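PDB 2AWI: PrgX from Enterococcus faecalis, which acts as a DNA-binding transcriptional repressor and receptor for the peptide sex pheromone cCF10, regulating plasmid conjugation. Local coordinates for the interface of chains A and B and the interface of chains A and C. Sequence-based numbering; all coordinates share one arbitrary frame. Chains: chain A/B/C, PrgX.

Chain A uses two different surfaces to meet two copies of itself, and the pair illustrates how a tetramer can be built from two kinds of two-fold joint. Contact 1, with chain B, lies at the start of helix 184-203 and is charged and watered; contact 2, with chain C, gathers aromatic and aliphatic groups round the 249-251 turn and the 288-290 loop. They share no residue, and the centres of their C-alpha atoms are about 40 Å apart, so one subunit can engage both partners at once. The deposited assembly of four PrgX chains is consistent with paired dimers joined through contact 2.

Contact 1: the interface of chains A and B. Residues chain A 184-185, 188; chain B 184-185.
A:Lys184 and A:Asp185 meet their B-chain namesakes at the first turns of two copies of helix 184-203, all in regular helical backbone geometry, with the helix starts facing each other across a two-fold axis. The helix belongs to the TPR-like C-terminal region of PrgX, and the motif is a reciprocal pair of lysine-aspartate salt bridges. Both lysines leave the backbone with CG opposite the carbonyl carbon (chi1 -69°), run extended through CE and bend only at the last torsion, which turns each terminal amine NZ onto the partner's carboxylate. The aliphatic stems slide past one another in opposite directions, A:Lys184 CB lying 3.7 Å from B:Lys184 CD. A:Lys184 NZ then reaches B:Asp185 OD2 at 2.8 Å, on the anti side and 29° out of the carboxylate plane. In the twin bridge B:Lys184 NZ stands 2.7 Å from A:Asp185 OD2, approaching from above the plane, 37° out of it. Water doubles each link: water 1 joins the backbone N of A:Lys184 to B:Asp185 OD2, 2.8 Å from that oxygen, and water 2 joins the N of B:Lys184 to A:Asp185 OD2 in the same way. OD2 of each aspartate is thus held by a lysine NZ and a water that also serves the first N-H of the opposing helix, whose positive end may help stabilise the negative charge. A third water lies 3.2 Å from B:Lys184 NZ and 3.0 Å from the backbone A:Asp185 O. Beside it, A:Leu188 crosses the B:Lys184 chain at about a right angle, CD1 packing 3.9 Å from CE.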
ATOM      1  N   LYS A 184      -0.879 -19.982  32.163  1.00 20.70           N
ATOM      2  CA  LYS A 184      -1.103 -18.778  31.376  1.00 20.62           C
ATOM      3  C   LYS A 184      -0.829 -17.486  32.148  1.00 20.94           C
ATOM      4  O   LYS A 184      -0.295 -16.539  31.586  1.00 21.21           O
ATOM      5  CB  LYS A 184      -2.528 -18.780  30.818  1.00 22.04           C
ATOM      6  CG  LYS A 184      -2.754 -19.850  29.754  1.00 19.92           C
ATOM      7  CD  LYS A 184      -4.113 -19.691  29.084  1.00 20.77           C
ATOM      8  CE  LYS A 184      -4.279 -20.678  27.944  1.00 20.71           C
ATOM      9  NZ  LYS A 184      -4.236 -22.104  28.420  1.00 17.13           N
ATOM     10  N   ASP A 185      -1.187 -17.439  33.427  1.00 23.19           N
ATOM     11  CA  ASP A 185      -0.935 -16.244  34.232  1.00 22.23           C
ATOM     12  C   ASP A 185       0.568 -15.983  34.291  1.00 24.06           C
ATOM     13  O   ASP A 185       1.028 -14.867  34.041  1.00 25.82           O
ATOM     14  CB  ASP A 185      -1.465 -16.433  35.655  1.00 14.44           C
ATOM     15  CG  ASP A 185      -2.982 -16.473  35.717  1.00 19.27           C
ATOM     16  OD1 ASP A 185      -3.521 -16.908  36.761  1.00 21.22           O
ATOM     17  OD2 ASP A 185      -3.627 -16.058  34.731  1.00 22.88           O
ATOM     18  N   LEU A 188       2.084 -14.798  30.912  1.00 28.93           N
ATOM     19  CA  LEU A 188       1.834 -13.393  30.610  1.00 28.30           C
ATOM     20  C   LEU A 188       2.830 -12.489  31.330  1.00 27.13           C
ATOM     21  O   LEU A 188       3.420 -11.592  30.737  1.00 26.10           O
ATOM     22  CB  LEU A 188       0.416 -13.008  31.039  1.00 26.92           C
ATOM     23  CG  LEU A 188      -0.324 -11.884  30.302  1.00 33.57           C
ATOM     24  CD1 LEU A 188      -1.246 -11.200  31.280  1.00 25.57           C
ATOM     25  CD2 LEU A 188       0.628 -10.878  29.714  1.00 28.32           C
TER
ATOM     26  N   LYS B 184      -7.977 -17.602  32.580  1.00 16.51           N
ATOM     27  CA  LYS B 184      -7.387 -17.589  31.244  1.00 16.98           C
ATOM     28  C   LYS B 184      -7.618 -18.861  30.439  1.00 18.01           C
ATOM     29  O   LYS B 184      -7.818 -18.803  29.223  1.00 22.18           O
ATOM     30  CB  LYS B 184      -5.890 -17.286  31.331  1.00 26.15           C
ATOM     31  CG  LYS B 184      -5.570 -15.858  31.774  1.00 25.83           C
ATOM     32  CD  LYS B 184      -4.075 -15.580  31.685  1.00 26.55           C
ATOM     33  CE  LYS B 184      -3.740 -14.119  32.004  1.00 26.20           C
ATOM     34  NZ  LYS B 184      -4.030 -13.746  33.426  1.00 24.24           N
ATOM     35  N   ASP B 185      -7.588 -20.009  31.104  1.00 19.46           N
ATOM     36  CA  ASP B 185      -7.813 -21.285  30.423  1.00 19.24           C
ATOM     37  C   ASP B 185      -9.213 -21.273  29.822  1.00 19.38           C
ATOM     38  O   ASP B 185      -9.403 -21.532  28.639  1.00 23.85           O
ATOM     39  CB  ASP B 185      -7.659 -22.443  31.414  1.00 18.64           C
ATOM     40  CG  ASP B 185      -6.199 -22.800  31.681  1.00 22.83           C
ATOM     41  OD1 ASP B 185      -5.934 -23.592  32.612  1.00 33.73           O
ATOM     42  OD2 ASP B 185      -5.316 -22.299  30.948  1.00 23.84           O
TER
HETATM   43  O   HOH W   1      -2.820 -22.184  32.131  1.00 59.04           O
HETATM   44  O   HOH W   2      -6.455 -16.916  35.143  1.00 59.04           O
HETATM   45  O   HOH W   3      -1.169 -12.836  34.413  1.00 59.94           O

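Contact 2: the interface of chains A and C. Residues chain A 245, 251, 288-290; chain C 245, 249, 251, 289.
A:Phe289, from the loop between helices 270-286 and 293-300, is pushed into chain C and hides more surface than any other residue of this patch. Its ring is sandwiched: A:Phe245 CZ of its own chain sits over the centre of one face, and C:Lys249 CB covers the other, 3.8 Å from the ring centroid, as a CH-pi contact. Apolar groups also press on the rim, where A:Phe289 CD2 touches the methyl C:Ile251 CD1 at 3.3 Å. C:Lys249, second in buried surface, belongs to the turn between helices 230-248 and 251-266; besides offering CB to the ring, its backbone O accepts a hydrogen bond from A:Thr290 N, at 3.3 Å and from above the carbonyl plane. Two residues on, C:Ile251 N at the start of its helix donates a hydrogen bond to A:Thr290 O, 3.1 Å away and in the carbonyl plane, so the neighbouring subunit occupies a helix-start N-H. The third main residue, C:Phe289, meets its counterpart rim to rim rather than stacked, the ring planes tilted by about 24° and A:Phe289 CZ 3.4 Å from C:Phe289 CE2. Local symmetry is broken here: CG of C:Phe289 lies opposite the backbone N (chi1 179°), whereas A:Phe289 turns to -99°. The C-chain ring accordingly follows another path, its CZ lying against A:Ile251 CB at 3.2 Å, with A:Ile251 CD1 at its edge and C:Phe245 CZ over a face. By joining hydrophobic loops with backbone hydrogen bonds, the site ties chains A and C together and probably links two PrgX dimers into the tetramer.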
ATOM      1  N   PHE A 245      16.030  -1.490  11.659  1.00 41.56           N
ATOM      2  CA  PHE A 245      16.174  -0.221  10.966  1.00 40.73           C
ATOM      3  C   PHE A 245      17.314   0.559  11.612  1.00 41.75           C
ATOM      4  O   PHE A 245      18.181   1.115  10.926  1.00 40.73           O
ATOM      5  CB  PHE A 245      14.878   0.589  11.067  1.00 40.60           C
ATOM      6  CG  PHE A 245      14.924   1.908  10.341  1.00 41.55           C
ATOM      7  CD1 PHE A 245      14.984   1.954   8.948  1.00 42.39           C
ATOM      8  CD2 PHE A 245      14.909   3.103  11.050  1.00 39.52           C
ATOM      9  CE1 PHE A 245      15.027   3.174   8.272  1.00 40.58           C
ATOM     10  CE2 PHE A 245      14.951   4.330  10.388  1.00 41.95           C
ATOM     11  CZ  PHE A 245      15.010   4.367   8.993  1.00 39.77           C
ATOM     12  N   ILE A 251      14.775   0.100   4.759  1.00 47.94           N
ATOM     13  CA  ILE A 251      13.441   0.655   4.549  1.00 46.42           C
ATOM     14  C   ILE A 251      12.326  -0.380   4.736  1.00 46.81           C
ATOM     15  O   ILE A 251      11.288  -0.068   5.325  1.00 48.58           O
ATOM     16  CB  ILE A 251      13.283   1.313   3.155  1.00 44.42           C
ATOM     17  CG1 ILE A 251      12.028   2.189   3.162  1.00 48.98           C
ATOM     18  CG2 ILE A 251      13.188   0.256   2.064  1.00 46.18           C
ATOM     19  CD1 ILE A 251      11.641   2.739   1.819  1.00 44.95           C
ATOM     20  N   LYS A 288      16.477  11.571  12.333  1.00 51.43           N
ATOM     21  CA  LYS A 288      16.296  12.615  11.327  1.00 51.72           C
ATOM     22  C   LYS A 288      15.491  12.154  10.110  1.00 50.51           C
ATOM     23  O   LYS A 288      15.722  12.610   8.988  1.00 51.19           O
ATOM     24  CB  LYS A 288      17.659  13.158  10.878  1.00 50.95           C
ATOM     25  CG  LYS A 288      18.530  13.635  12.028  1.00 50.74           C
ATOM     26  CD  LYS A 288      17.822  14.706  12.846  1.00 54.43           C
ATOM     27  CE  LYS A 288      18.601  15.049  14.107  1.00 56.34           C
ATOM     28  NZ  LYS A 288      19.999  15.448  13.786  1.00 54.45           N
ATOM     29  N   PHE A 289      14.548  11.246  10.349  1.00 47.07           N
ATOM     30  CA  PHE A 289      13.670  10.727   9.307  1.00 43.92           C
ATOM     31  C   PHE A 289      12.267  11.256   9.567  1.00 40.91           C
ATOM     32  O   PHE A 289      11.819  11.302  10.712  1.00 40.88           O
ATOM     33  CB  PHE A 289      13.621   9.198   9.339  1.00 49.97           C
ATOM     34  CG  PHE A 289      14.514   8.531   8.331  1.00 51.23           C
ATOM     35  CD1 PHE A 289      15.861   8.312   8.608  1.00 56.12           C
ATOM     36  CD2 PHE A 289      14.000   8.104   7.109  1.00 48.56           C
ATOM     37  CE1 PHE A 289      16.685   7.670   7.682  1.00 56.55           C
ATOM     38  CE2 PHE A 289      14.810   7.463   6.175  1.00 57.58           C
ATOM     39  CZ  PHE A 289      16.157   7.244   6.463  1.00 52.84           C
ATOM     40  N   THR A 290      11.575  11.668   8.512  1.00 33.34           N
ATOM     41  CA  THR A 290      10.207  12.155   8.659  1.00 32.69           C
ATOM     42  C   THR A 290       9.298  10.940   8.457  1.00 33.33           C
ATOM     43  O   THR A 290       9.274  10.345   7.378  1.00 33.56           O
ATOM     44  CB  THR A 290       9.866  13.217   7.596  1.00 52.26           C
ATOM     45  OG1 THR A 290      10.883  14.226   7.582  1.00 52.56           O
ATOM     46  CG2 THR A 290       8.528  13.866   7.908  1.00 53.31           C
TER
ATOM     47  N   PHE C 245      13.573  13.628  -0.432  1.00 33.52           N
ATOM     48  CA  PHE C 245      14.121  12.582   0.428  1.00 33.45           C
ATOM     49  C   PHE C 245      15.542  12.965   0.844  1.00 33.44           C
ATOM     50  O   PHE C 245      15.931  12.792   1.998  1.00 33.38           O
ATOM     51  CB  PHE C 245      14.140  11.233  -0.297  1.00 37.25           C
ATOM     52  CG  PHE C 245      14.737  10.121   0.517  1.00 38.65           C
ATOM     53  CD1 PHE C 245      14.147   9.718   1.709  1.00 42.87           C
ATOM     54  CD2 PHE C 245      15.903   9.486   0.101  1.00 39.75           C
ATOM     55  CE1 PHE C 245      14.707   8.701   2.477  1.00 41.52           C
ATOM     56  CE2 PHE C 245      16.473   8.466   0.863  1.00 41.87           C
ATOM     57  CZ  PHE C 245      15.873   8.072   2.053  1.00 42.75           C
ATOM     58  N   LYS C 249      14.995  13.261   4.329  1.00 48.75           N
ATOM     59  CA  LYS C 249      14.645  11.850   4.473  1.00 48.70           C
ATOM     60  C   LYS C 249      13.152  11.583   4.714  1.00 46.47           C
ATOM     61  O   LYS C 249      12.772  10.811   5.605  1.00 42.75           O
ATOM     62  CB  LYS C 249      15.475  11.238   5.608  1.00 64.78           C
ATOM     63  CG  LYS C 249      16.981  11.292   5.373  1.00 68.94           C
ATOM     64  CD  LYS C 249      17.381  10.518   4.119  1.00 77.83           C
ATOM     65  CE  LYS C 249      18.872  10.646   3.831  1.00 81.58           C
ATOM     66  NZ  LYS C 249      19.268  12.059   3.555  1.00 81.58           N
ATOM     67  N   ILE C 251       9.866   9.827   4.358  1.00 44.67           N
ATOM     68  CA  ILE C 251       9.554   8.452   3.978  1.00 43.75           C
ATOM     69  C   ILE C 251       8.567   8.344   2.823  1.00 42.14           C
ATOM     70  O   ILE C 251       8.799   7.590   1.873  1.00 42.51           O
ATOM     71  CB  ILE C 251       9.026   7.655   5.179  1.00 51.99           C
ATOM     72  CG1 ILE C 251      10.152   7.477   6.199  1.00 56.08           C
ATOM     73  CG2 ILE C 251       8.519   6.297   4.728  1.00 48.93           C
ATOM     74  CD1 ILE C 251      11.353   6.724   5.655  1.00 65.34           C
ATOM     75  N   PHE C 289      21.388   3.809   2.643  1.00 55.77           N
ATOM     76  CA  PHE C 289      20.018   3.421   2.936  1.00 54.54           C
ATOM     77  C   PHE C 289      19.669   2.316   1.939  1.00 52.89           C
ATOM     78  O   PHE C 289      19.831   2.492   0.731  1.00 53.42           O
ATOM     79  CB  PHE C 289      19.132   4.662   2.755  1.00 60.79           C
ATOM     80  CG  PHE C 289      17.675   4.430   3.002  1.00 62.42           C
ATOM     81  CD1 PHE C 289      16.852   3.950   1.988  1.00 65.15           C
ATOM     82  CD2 PHE C 289      17.115   4.720   4.240  1.00 68.27           C
ATOM     83  CE1 PHE C 289      15.491   3.771   2.203  1.00 67.83           C
ATOM     84  CE2 PHE C 289      15.757   4.543   4.464  1.00 71.70           C
ATOM     85  CZ  PHE C 289      14.943   4.068   3.444  1.00 68.40           C
TER